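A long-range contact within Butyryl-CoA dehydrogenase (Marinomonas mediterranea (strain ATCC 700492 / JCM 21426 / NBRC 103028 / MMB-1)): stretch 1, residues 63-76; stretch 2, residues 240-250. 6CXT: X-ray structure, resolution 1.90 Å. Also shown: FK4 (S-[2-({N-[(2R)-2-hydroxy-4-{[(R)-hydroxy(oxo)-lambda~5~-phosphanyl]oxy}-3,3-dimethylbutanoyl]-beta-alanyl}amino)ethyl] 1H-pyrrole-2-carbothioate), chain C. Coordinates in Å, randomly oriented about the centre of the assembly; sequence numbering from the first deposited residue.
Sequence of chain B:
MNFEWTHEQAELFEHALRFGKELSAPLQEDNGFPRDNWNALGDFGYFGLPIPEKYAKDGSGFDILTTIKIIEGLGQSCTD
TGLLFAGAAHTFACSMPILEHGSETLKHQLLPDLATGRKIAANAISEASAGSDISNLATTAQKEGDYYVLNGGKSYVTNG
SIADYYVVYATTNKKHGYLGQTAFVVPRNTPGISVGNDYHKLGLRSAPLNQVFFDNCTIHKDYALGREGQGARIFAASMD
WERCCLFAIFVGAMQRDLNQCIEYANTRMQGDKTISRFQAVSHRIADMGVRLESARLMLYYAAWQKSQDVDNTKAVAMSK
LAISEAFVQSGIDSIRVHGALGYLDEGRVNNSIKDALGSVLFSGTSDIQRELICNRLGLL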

ATOM      1  N   ASP B  63      11.074  27.930 -22.580  1.00 29.16           N
ATOM      2  CA  ASP B  63      11.915  27.060 -21.753  1.00 29.50           C
ATOM      3  C   ASP B  63      11.073  25.849 -21.274  1.00 27.19           C
ATOM      4  O   ASP B  63       9.847  25.847 -21.413  1.00 25.99           O
ATOM      5  N   ILE B  64      11.746  24.861 -20.706  1.00 27.21           N
ATOM      6  CA  ILE B  64      11.092  23.616 -20.231  1.00 27.53           C
ATOM      7  C   ILE B  64       9.978  23.862 -19.197  1.00 24.44           C
ATOM      8  O   ILE B  64       8.860  23.341 -19.329  1.00 22.48           O
ATOM      9  N   LEU B  65      10.241  24.700 -18.208  1.00 24.00           N
ATOM     10  CA  LEU B  65       9.186  24.970 -17.240  1.00 23.02           C
ATOM     11  C   LEU B  65       7.936  25.582 -17.803  1.00 24.76           C
ATOM     12  O   LEU B  65       6.817  25.165 -17.422  1.00 21.23           O
ATOM     13  N   THR B  66       8.093  26.591 -18.680  1.00 21.50           N
ATOM     14  CA  THR B  66       6.939  27.212 -19.283  1.00 24.31           C
ATOM     15  C   THR B  66       6.189  26.172 -20.138  1.00 22.49           C
ATOM     16  O   THR B  66       4.950  26.153 -20.156  1.00 21.93           O
ATOM     17  N   THR B  67       6.958  25.370 -20.866  1.00 21.37           N
ATOM     18  CA  THR B  67       6.373  24.385 -21.771  1.00 21.00           C
ATOM     19  C   THR B  67       5.542  23.383 -20.932  1.00 21.38           C
ATOM     20  O   THR B  67       4.383  23.116 -21.264  1.00 20.72           O
ATOM     21  N   ILE B  68       6.139  22.829 -19.862  1.00 21.23           N
ATOM     22  CA  ILE B  68       5.391  21.821 -19.066  1.00 21.49           C
ATOM     23  C   ILE B  68       4.153  22.433 -18.380  1.00 21.44           C
ATOM     24  O   ILE B  68       3.128  21.764 -18.201  1.00 20.94           O
ATOM     25  N   LYS B  69       4.259  23.709 -17.993  1.00 19.34           N
ATOM     26  CA  LYS B  69       3.123  24.357 -17.320  1.00 20.02           C
ATOM     27  C   LYS B  69       1.963  24.478 -18.277  1.00 20.54           C
ATOM     28  O   LYS B  69       0.797  24.290 -17.901  1.00 18.78           O
ATOM     29  N   ILE B  70       2.258  24.813 -19.537  1.00 19.40           N
ATOM     30  CA  ILE B  70       1.161  24.931 -20.523  1.00 19.69           C
ATOM     31  C   ILE B  70       0.564  23.533 -20.780  1.00 18.72           C
ATOM     32  O   ILE B  70      -0.653  23.355 -20.869  1.00 19.13           O
ATOM     33  N   ILE B  71       1.437  22.535 -20.882  1.00 18.60           N
ATOM     34  CA  ILE B  71       0.957  21.175 -21.163  1.00 19.12           C
ATOM     35  C   ILE B  71       0.050  20.701 -19.995  1.00 18.77           C
ATOM     36  O   ILE B  71      -0.979  20.054 -20.202  1.00 17.19           O
ATOM     37  N   GLU B  72       0.491  20.997 -18.765  1.00 19.41           N
ATOM     38  CA  GLU B  72      -0.316  20.654 -17.582  1.00 18.74           C
ATOM     39  C   GLU B  72      -1.675  21.282 -17.697  1.00 18.99           C
ATOM     40  O   GLU B  72      -2.693  20.614 -17.438  1.00 17.99           O
ATOM     41  N   GLY B  73      -1.707  22.582 -18.067  1.00 19.14           N
ATOM     42  CA  GLY B  73      -2.982  23.278 -18.241  1.00 18.48           C
ATOM     43  C   GLY B  73      -3.868  22.581 -19.260  1.00 20.09           C
ATOM     44  O   GLY B  73      -5.089  22.391 -19.058  1.00 19.65           O
ATOM     45  N   LEU B  74      -3.264  22.175 -20.367  1.00 20.29           N
ATOM     46  CA  LEU B  74      -4.058  21.450 -21.398  1.00 20.20           C
ATOM     47  C   LEU B  74      -4.543  20.103 -20.861  1.00 17.13           C
ATOM     48  O   LEU B  74      -5.666  19.718 -21.139  1.00 18.42           O
ATOM     49  N   GLY B  75      -3.688  19.409 -20.102  1.00 16.80           N
ATOM     50  CA  GLY B  75      -4.066  18.083 -19.533  1.00 17.15           C
ATOM     51  C   GLY B  75      -5.234  18.262 -18.589  1.00 17.61           C
ATOM     52  O   GLY B  75      -6.065  17.351 -18.468  1.00 17.55           O
ATOM     53  N   GLN B  76      -5.298  19.434 -17.931  1.00 18.65           N
ATOM     54  CA  GLN B  76      -6.444  19.736 -17.034  1.00 19.27           C
ATOM     55  C   GLN B  76      -7.745  20.054 -17.801  1.00 19.96           C
ATOM     56  O   GLN B  76      -8.841  19.552 -17.448  1.00 21.12           O
ATOM     57  N   ASP B 240      14.446  11.331 -22.218  1.00 21.34           N
ATOM     58  CA  ASP B 240      14.565  12.367 -21.194  1.00 22.25           C
ATOM     59  C   ASP B 240      13.567  13.488 -21.419  1.00 23.30           C
ATOM     60  O   ASP B 240      12.942  13.982 -20.470  1.00 22.17           O
ATOM     61  N   TRP B 241      13.361  13.868 -22.678  1.00 19.42           N
ATOM     62  CA  TRP B 241      12.348  14.837 -23.012  1.00 21.04           C
ATOM     63  C   TRP B 241      10.921  14.295 -22.776  1.00 19.58           C
ATOM     64  O   TRP B 241      10.073  15.002 -22.223  1.00 23.67           O
ATOM     65  N   GLU B 242      10.668  13.099 -23.249  1.00 19.01           N
ATOM     66  CA  GLU B 242       9.300  12.537 -23.205  1.00 20.61           C
ATOM     67  C   GLU B 242       8.879  12.223 -21.745  1.00 20.35           C
ATOM     68  O   GLU B 242       7.800  12.603 -21.301  1.00 19.91           O
ATOM     69  N   ARG B 243       9.759  11.557 -21.005  1.00 19.04           N
ATOM     70  CA  ARG B 243       9.461  11.135 -19.622  1.00 19.10           C
ATOM     71  C   ARG B 243       9.230  12.369 -18.760  1.00 20.76           C
ATOM     72  O   ARG B 243       8.450  12.323 -17.816  1.00 21.02           O
ATOM     73  N   CYS B 244       9.907  13.469 -19.096  1.00 19.30           N
ATOM     74  CA  CYS B 244       9.772  14.725 -18.364  1.00 21.75           C
ATOM     75  C   CYS B 244       8.503  15.491 -18.756  1.00 22.84           C
ATOM     76  O   CYS B 244       7.656  15.836 -17.871  1.00 22.97           O
ATOM     77  N   CYS B 245       8.345  15.776 -20.048  1.00 19.33           N
ATOM     78  CA  CYS B 245       7.353  16.734 -20.481  1.00 18.30           C
ATOM     79  C   CYS B 245       6.011  16.102 -20.817  1.00 20.38           C
ATOM     80  O   CYS B 245       4.997  16.717 -20.596  1.00 18.79           O
ATOM     81  N   LEU B 246       6.006  14.905 -21.408  1.00 16.64           N
ATOM     82  CA  LEU B 246       4.745  14.304 -21.845  1.00 17.27           C
ATOM     83  C   LEU B 246       3.850  14.073 -20.602  1.00 17.83           C
ATOM     84  O   LEU B 246       2.639  14.285 -20.641  1.00 17.98           O
ATOM     85  N   PHE B 247       4.472  13.731 -19.481  1.00 17.56           N
ATOM     86  CA  PHE B 247       3.719  13.303 -18.254  1.00 16.44           C
ATOM     87  C   PHE B 247       3.078  14.486 -17.534  1.00 17.48           C
ATOM     88  O   PHE B 247       2.211  14.294 -16.657  1.00 16.56           O
ATOM     89  N   ALA B 248       3.465  15.700 -17.914  1.00 15.34           N
ATOM     90  CA  ALA B 248       2.740  16.911 -17.463  1.00 17.40           C
ATOM     91  C   ALA B 248       1.238  16.809 -17.783  1.00 16.99           C
ATOM     92  O   ALA B 248       0.408  17.319 -17.018  1.00 17.91           O
ATOM     93  N   ILE B 249       0.889  16.132 -18.892  1.00 15.66           N
ATOM     94  CA  ILE B 249      -0.530  15.904 -19.256  1.00 16.20           C
ATOM     95  C   ILE B 249      -1.310  15.339 -18.039  1.00 16.23           C
ATOM     96  O   ILE B 249      -2.438  15.804 -17.697  1.00 15.29           O
ATOM     97  N   PHE B 250      -0.727  14.333 -17.414  1.00 16.06           N
ATOM     98  CA  PHE B 250      -1.484  13.528 -16.441  1.00 14.80           C
ATOM     99  C   PHE B 250      -1.563  14.240 -15.098  1.00 15.26           C
ATOM    100  O   PHE B 250      -2.460  13.958 -14.322  1.00 14.97           O
TER

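Packing of helix 64-76 against residues 240-250 of Butyryl-CoA dehydrogenase, two segments at least 174 residues apart in sequence wherever they touch. No hydrogen bond crosses the contact, which buries 449 Å² in total and rests on apolar side chains and two close backbone approaches. The axes of the first helix and of the helix that opens the second stretch run at 50° to each other and come no nearer than 11.2 Å, but the backbones draw together along the chain: the CA atoms of Ile68 and Cys245 lie 5.6 Å apart, those of Glu72 and Ala248 4.8 Å, and those of Gly75 and Ile249 4.2 Å.

Ile64, Ile68 and Ile71 point their CA-to-CB bonds toward the second stretch; Ile64 and Ile71 share the m, t conformation, and Ile68 departs from it. Ile64 (chi1 m, chi2 t) brings CG1 to 3.7 Å from CH2 of Trp241, meeting the indole obliquely, while its CG2 lies 3.9 Å from SG of Cys245. Trp241 leaves its backbone sideways, yet with chi1 m and chi2 105° the far end of its ring comes nearer to the first stretch; its NE1 is hydrogen-bonded elsewhere in the structure. Ile68 takes chi1 p with chi2 at 93°, between the usual wells, and its CG2 reaches 3.7 Å from SG of Cys245. The m rotamer of Cys245 thus places one sulfur against the CG2 methyls of two isoleucines a helical turn apart. Ile71 (m, t) sets its CG2 3.8 Å from CB of Ala248 and 3.7 Å from CG1 of Ile249, and its CD1 3.9 Å from the carbonyl O of Cys245.

Ala248, the last residue of the type I turn that begins at Cys245, points its methyl toward the first helix, where CB lies 3.6 Å from O of Ile68. Where the backbones are closest, Gly75 places CA 3.3 Å from O of Ile249 in a CA-H...O contact; an ideal CB here would sit 2.0 Å from that oxygen, so the absence of a side chain makes room for the approach. A second such contact joins CA of Glu72 to O of Ala248 at 3.5 Å. Ile249 (m, t) has its CA-to-CB bond pointing away, but CG1 still meets Ile71.

Polar groups find partners away from the contact. Asp63 (chi1 p) caps the first helix: OD1 accepts from Thr66 N at 2.9 Å and from Thr66 OG1 at 2.6 Å, with Thr66 in m. Thr67, also m, donates from OG1 to O of Asp63 at 3.0 Å. The extended Glu72 (t, t) starts sideways and ends away from the second stretch, with OE1 in a long salt bridge to Lys69 NZ at 3.9 Å. Arg243 lies out of reach of the first helix; its extended side chain (m, t, t) carries NH2 to FK4, donating hydrogen bonds to O26 at 2.8 Å and O27 at 3.1 Å.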

ATOM      1  CB  ASP B  63      12.543  27.817 -20.578  1.00 31.13           C
ATOM      2  CG  ASP B  63      11.511  28.445 -19.636  1.00 36.17           C
ATOM      3  OD1 ASP B  63      10.327  28.183 -19.716  1.00 39.62           O
ATOM      4  OD2 ASP B  63      11.884  29.232 -18.760  1.00 45.16           O
ATOM      5  CB  ILE B  64      12.121  22.571 -19.757  1.00 27.88           C
ATOM      6  CG1 ILE B  64      13.150  22.345 -20.858  1.00 28.95           C
ATOM      7  CG2 ILE B  64      11.453  21.208 -19.574  1.00 26.07           C
ATOM      8  CD1 ILE B  64      14.385  21.636 -20.341  1.00 29.00           C
ATOM      9  CB  LEU B  65       9.670  25.826 -16.051  1.00 24.85           C
ATOM     10  CG  LEU B  65      10.295  24.984 -14.937  1.00 26.27           C
ATOM     11  CD1 LEU B  65      11.147  25.898 -14.056  1.00 27.03           C
ATOM     12  CD2 LEU B  65       9.228  24.219 -14.110  1.00 23.19           C
ATOM     13  CB  THR B  66       7.333  28.413 -20.178  1.00 26.60           C
ATOM     14  OG1 THR B  66       8.037  29.366 -19.374  1.00 28.52           O
ATOM     15  CG2 THR B  66       6.100  29.068 -20.712  1.00 24.98           C
ATOM     16  CB  THR B  67       7.469  23.597 -22.512  1.00 22.46           C
ATOM     17  OG1 THR B  67       8.143  24.443 -23.443  1.00 23.19           O
ATOM     18  CG2 THR B  67       6.884  22.367 -23.283  1.00 19.75           C
ATOM     19  CB  ILE B  68       6.273  20.970 -18.103  1.00 21.87           C
ATOM     20  CG1 ILE B  68       6.916  21.770 -17.000  1.00 25.15           C
ATOM     21  CG2 ILE B  68       7.301  20.133 -18.888  1.00 22.17           C
ATOM     22  CD1 ILE B  68       6.074  21.791 -15.735  1.00 26.14           C
ATOM     23  CB  LYS B  69       3.531  25.735 -16.745  1.00 20.46           C
ATOM     24  CG  LYS B  69       2.467  26.458 -15.921  1.00 21.56           C
ATOM     25  CD  LYS B  69       1.982  25.656 -14.708  1.00 22.92           C
ATOM     26  CE  LYS B  69       1.184  26.552 -13.762  1.00 24.12           C
ATOM     27  NZ  LYS B  69       0.768  25.748 -12.566  1.00 25.45           N
ATOM     28  CB  ILE B  70       1.689  25.541 -21.839  1.00 19.77           C
ATOM     29  CG1 ILE B  70       1.926  27.048 -21.634  1.00 22.21           C
ATOM     30  CG2 ILE B  70       0.748  25.257 -23.034  1.00 19.42           C
ATOM     31  CD1 ILE B  70       2.909  27.583 -22.698  1.00 22.18           C
ATOM     32  CB  ILE B  71       2.158  20.207 -21.372  1.00 19.85           C
ATOM     33  CG1 ILE B  71       2.891  20.572 -22.684  1.00 20.83           C
ATOM     34  CG2 ILE B  71       1.678  18.749 -21.426  1.00 17.67           C
ATOM     35  CD1 ILE B  71       4.179  19.784 -22.900  1.00 23.46           C
ATOM     36  CB  GLU B  72       0.367  21.174 -16.326  1.00 18.84           C
ATOM     37  CG  GLU B  72      -0.413  20.871 -15.052  1.00 18.44           C
ATOM     38  CD  GLU B  72       0.192  21.569 -13.828  1.00 22.12           C
ATOM     39  OE1 GLU B  72       1.332  22.093 -13.908  1.00 20.40           O
ATOM     40  OE2 GLU B  72      -0.500  21.628 -12.779  1.00 22.44           O
ATOM     41  CB  LEU B  74      -3.249  21.221 -22.692  1.00 18.74           C
ATOM     42  CG  LEU B  74      -2.895  22.517 -23.478  1.00 21.46           C
ATOM     43  CD1 LEU B  74      -1.885  22.263 -24.596  1.00 20.38           C
ATOM     44  CD2 LEU B  74      -4.199  23.115 -24.035  1.00 20.13           C
ATOM     45  CB  GLN B  76      -6.069  20.856 -16.007  1.00 20.46           C
ATOM     46  CG  GLN B  76      -7.135  21.054 -14.940  1.00 22.61           C
ATOM     47  CD  GLN B  76      -6.738  22.137 -13.939  1.00 23.73           C
ATOM     48  OE1 GLN B  76      -5.578  22.311 -13.630  1.00 26.83           O
ATOM     49  NE2 GLN B  76      -7.719  22.825 -13.409  1.00 29.29           N
ATOM     50  CB  ASP B 240      15.995  12.863 -21.048  1.00 25.05           C
ATOM     51  CG  ASP B 240      16.219  13.566 -19.734  1.00 27.32           C
ATOM     52  OD1 ASP B 240      16.117  12.892 -18.668  1.00 30.15           O
ATOM     53  OD2 ASP B 240      16.477  14.785 -19.760  1.00 29.11           O
ATOM     54  CB  TRP B 241      12.448  15.269 -24.510  1.00 22.37           C
ATOM     55  CG  TRP B 241      13.504  16.326 -24.711  1.00 24.33           C
ATOM     56  CD1 TRP B 241      14.765  16.164 -25.281  1.00 25.44           C
ATOM     57  CD2 TRP B 241      13.394  17.694 -24.355  1.00 25.09           C
ATOM     58  NE1 TRP B 241      15.440  17.361 -25.270  1.00 25.51           N
ATOM     59  CE2 TRP B 241      14.628  18.324 -24.725  1.00 28.14           C
ATOM     60  CE3 TRP B 241      12.388  18.463 -23.749  1.00 24.36           C
ATOM     61  CZ2 TRP B 241      14.880  19.654 -24.460  1.00 26.67           C
ATOM     62  CZ3 TRP B 241      12.620  19.786 -23.531  1.00 26.44           C
ATOM     63  CH2 TRP B 241      13.868  20.387 -23.905  1.00 27.86           C
ATOM     64  CB  GLU B 242       9.227  11.277 -24.043  1.00 22.65           C
ATOM     65  CG  GLU B 242       7.801  10.773 -24.163  1.00 25.86           C
ATOM     66  CD  GLU B 242       7.713   9.557 -25.052  1.00 28.35           C
ATOM     67  OE1 GLU B 242       7.564   9.737 -26.268  1.00 31.90           O
ATOM     68  OE2 GLU B 242       7.772   8.413 -24.564  1.00 28.67           O
ATOM     69  CB  ARG B 243      10.618  10.295 -19.079  1.00 17.58           C
ATOM     70  CG  ARG B 243      10.655   8.870 -19.659  1.00 15.91           C
ATOM     71  CD  ARG B 243      11.964   8.220 -19.196  1.00 17.91           C
ATOM     72  NE  ARG B 243      12.168   6.975 -19.923  1.00 19.74           N
ATOM     73  CZ  ARG B 243      13.354   6.354 -20.049  1.00 20.67           C
ATOM     74  NH1 ARG B 243      14.449   6.893 -19.531  1.00 19.80           N
ATOM     75  NH2 ARG B 243      13.439   5.204 -20.722  1.00 19.71           N
ATOM     76  CB  CYS B 244      10.991  15.633 -18.603  1.00 20.95           C
ATOM     77  SG  CYS B 244      10.996  17.169 -17.624  1.00 25.94           S
ATOM     78  CB  CYS B 245       7.858  17.508 -21.716  1.00 21.78           C
ATOM     79  SG  CYS B 245       9.427  18.394 -21.368  1.00 24.82           S
ATOM     80  CB  LEU B 246       4.988  13.014 -22.633  1.00 17.72           C
ATOM     81  CG  LEU B 246       3.760  12.227 -23.150  1.00 18.01           C
ATOM     82  CD1 LEU B 246       4.116  11.427 -24.412  1.00 19.84           C
ATOM     83  CD2 LEU B 246       3.202  11.249 -22.071  1.00 18.07           C
ATOM     84  CB  PHE B 247       4.643  12.436 -17.352  1.00 14.81           C
ATOM     85  CG  PHE B 247       4.795  11.029 -17.909  1.00 17.11           C
ATOM     86  CD1 PHE B 247       5.608  10.794 -19.081  1.00 17.43           C
ATOM     87  CD2 PHE B 247       4.083   9.965 -17.382  1.00 15.97           C
ATOM     88  CE1 PHE B 247       5.628   9.570 -19.676  1.00 16.51           C
ATOM     89  CE2 PHE B 247       4.140   8.688 -17.964  1.00 16.80           C
ATOM     90  CZ  PHE B 247       4.897   8.503 -19.124  1.00 16.92           C
ATOM     91  CB  ALA B 248       3.327  18.151 -18.105  1.00 15.70           C
ATOM     92  CB  ILE B 249      -0.688  14.932 -20.446  1.00 16.90           C
ATOM     93  CG1 ILE B 249      -0.053  15.533 -21.734  1.00 16.57           C
ATOM     94  CG2 ILE B 249      -2.161  14.614 -20.683  1.00 17.35           C
ATOM     95  CD1 ILE B 249       0.153  14.455 -22.802  1.00 16.82           C
ATOM     96  CB  PHE B 250      -0.788  12.190 -16.270  1.00 14.82           C
ATOM     97  CG  PHE B 250      -0.522  11.518 -17.604  1.00 15.46           C
ATOM     98  CD1 PHE B 250      -1.574  11.371 -18.550  1.00 14.27           C
ATOM     99  CD2 PHE B 250       0.771  11.039 -17.925  1.00 15.39           C
ATOM    100  CE1 PHE B 250      -1.343  10.814 -19.832  1.00 15.44           C
ATOM    101  CE2 PHE B 250       0.997  10.427 -19.177  1.00 15.19           C
ATOM    102  CZ  PHE B 250      -0.024  10.344 -20.134  1.00 14.66           C
TER
HETATM  103  O01 FK4 C 100      19.723   5.431 -20.216  1.00 24.35           O
HETATM  104  P02 FK4 C 100      20.094   4.191 -21.095  1.00 27.76           P
HETATM  105  O03 FK4 C 100      19.022   3.049 -21.191  1.00 25.44           O
HETATM  106  C04 FK4 C 100      18.254   2.743 -20.064  1.00 24.44           C
HETATM  107  C05 FK4 C 100      17.737   1.337 -20.006  1.00 26.00           C
HETATM  108  C06 FK4 C 100      16.875   1.207 -18.723  1.00 25.44           C
HETATM  109  C07 FK4 C 100      18.962   0.384 -19.966  1.00 25.66           C
HETATM  110  C08 FK4 C 100      16.922   0.971 -21.275  1.00 24.19           C
HETATM  111  O09 FK4 C 100      16.708  -0.413 -21.406  1.00 25.71           O
HETATM  112  C10 FK4 C 100      15.594   1.746 -21.392  1.00 24.13           C
HETATM  113  N11 FK4 C 100      14.422   0.883 -21.417  1.00 22.76           N
HETATM  114  C12 FK4 C 100      13.144   1.498 -21.496  1.00 23.12           C
HETATM  115  C13 FK4 C 100      12.671   1.660 -22.958  1.00 22.02           C
HETATM  116  C14 FK4 C 100      11.726   2.770 -23.133  1.00 21.27           C
HETATM  117  N15 FK4 C 100      10.896   2.539 -24.236  1.00 21.89           N
HETATM  118  C16 FK4 C 100       9.938   3.568 -24.640  1.00 19.96           C
HETATM  119  C17 FK4 C 100       9.639   3.505 -26.151  1.00 20.14           C
HETATM  120  S18 FK4 C 100       8.892   4.990 -26.758  1.00 25.99           S
HETATM  121  C19 FK4 C 100       7.358   5.068 -25.832  1.00 27.39           C
HETATM  122  C20 FK4 C 100       6.608   6.173 -26.463  1.00 28.49           C
HETATM  123  C21 FK4 C 100       5.279   6.497 -26.309  1.00 34.29           C
HETATM  124  C22 FK4 C 100       5.079   7.648 -27.099  1.00 29.40           C
HETATM  125  C23 FK4 C 100       6.304   7.989 -27.725  1.00 33.58           C
HETATM  126  N24 FK4 C 100       7.251   7.107 -27.343  1.00 26.49           N
HETATM  127  O25 FK4 C 100       6.943   4.036 -25.257  1.00 23.75           O
HETATM  128  O26 FK4 C 100      11.694   3.785 -22.441  1.00 21.54           O
HETATM  129  O27 FK4 C 100      15.474   3.018 -21.402  1.00 24.87           O
HETATM  130  O28 FK4 C 100      20.362   4.682 -22.480  1.00 28.79           O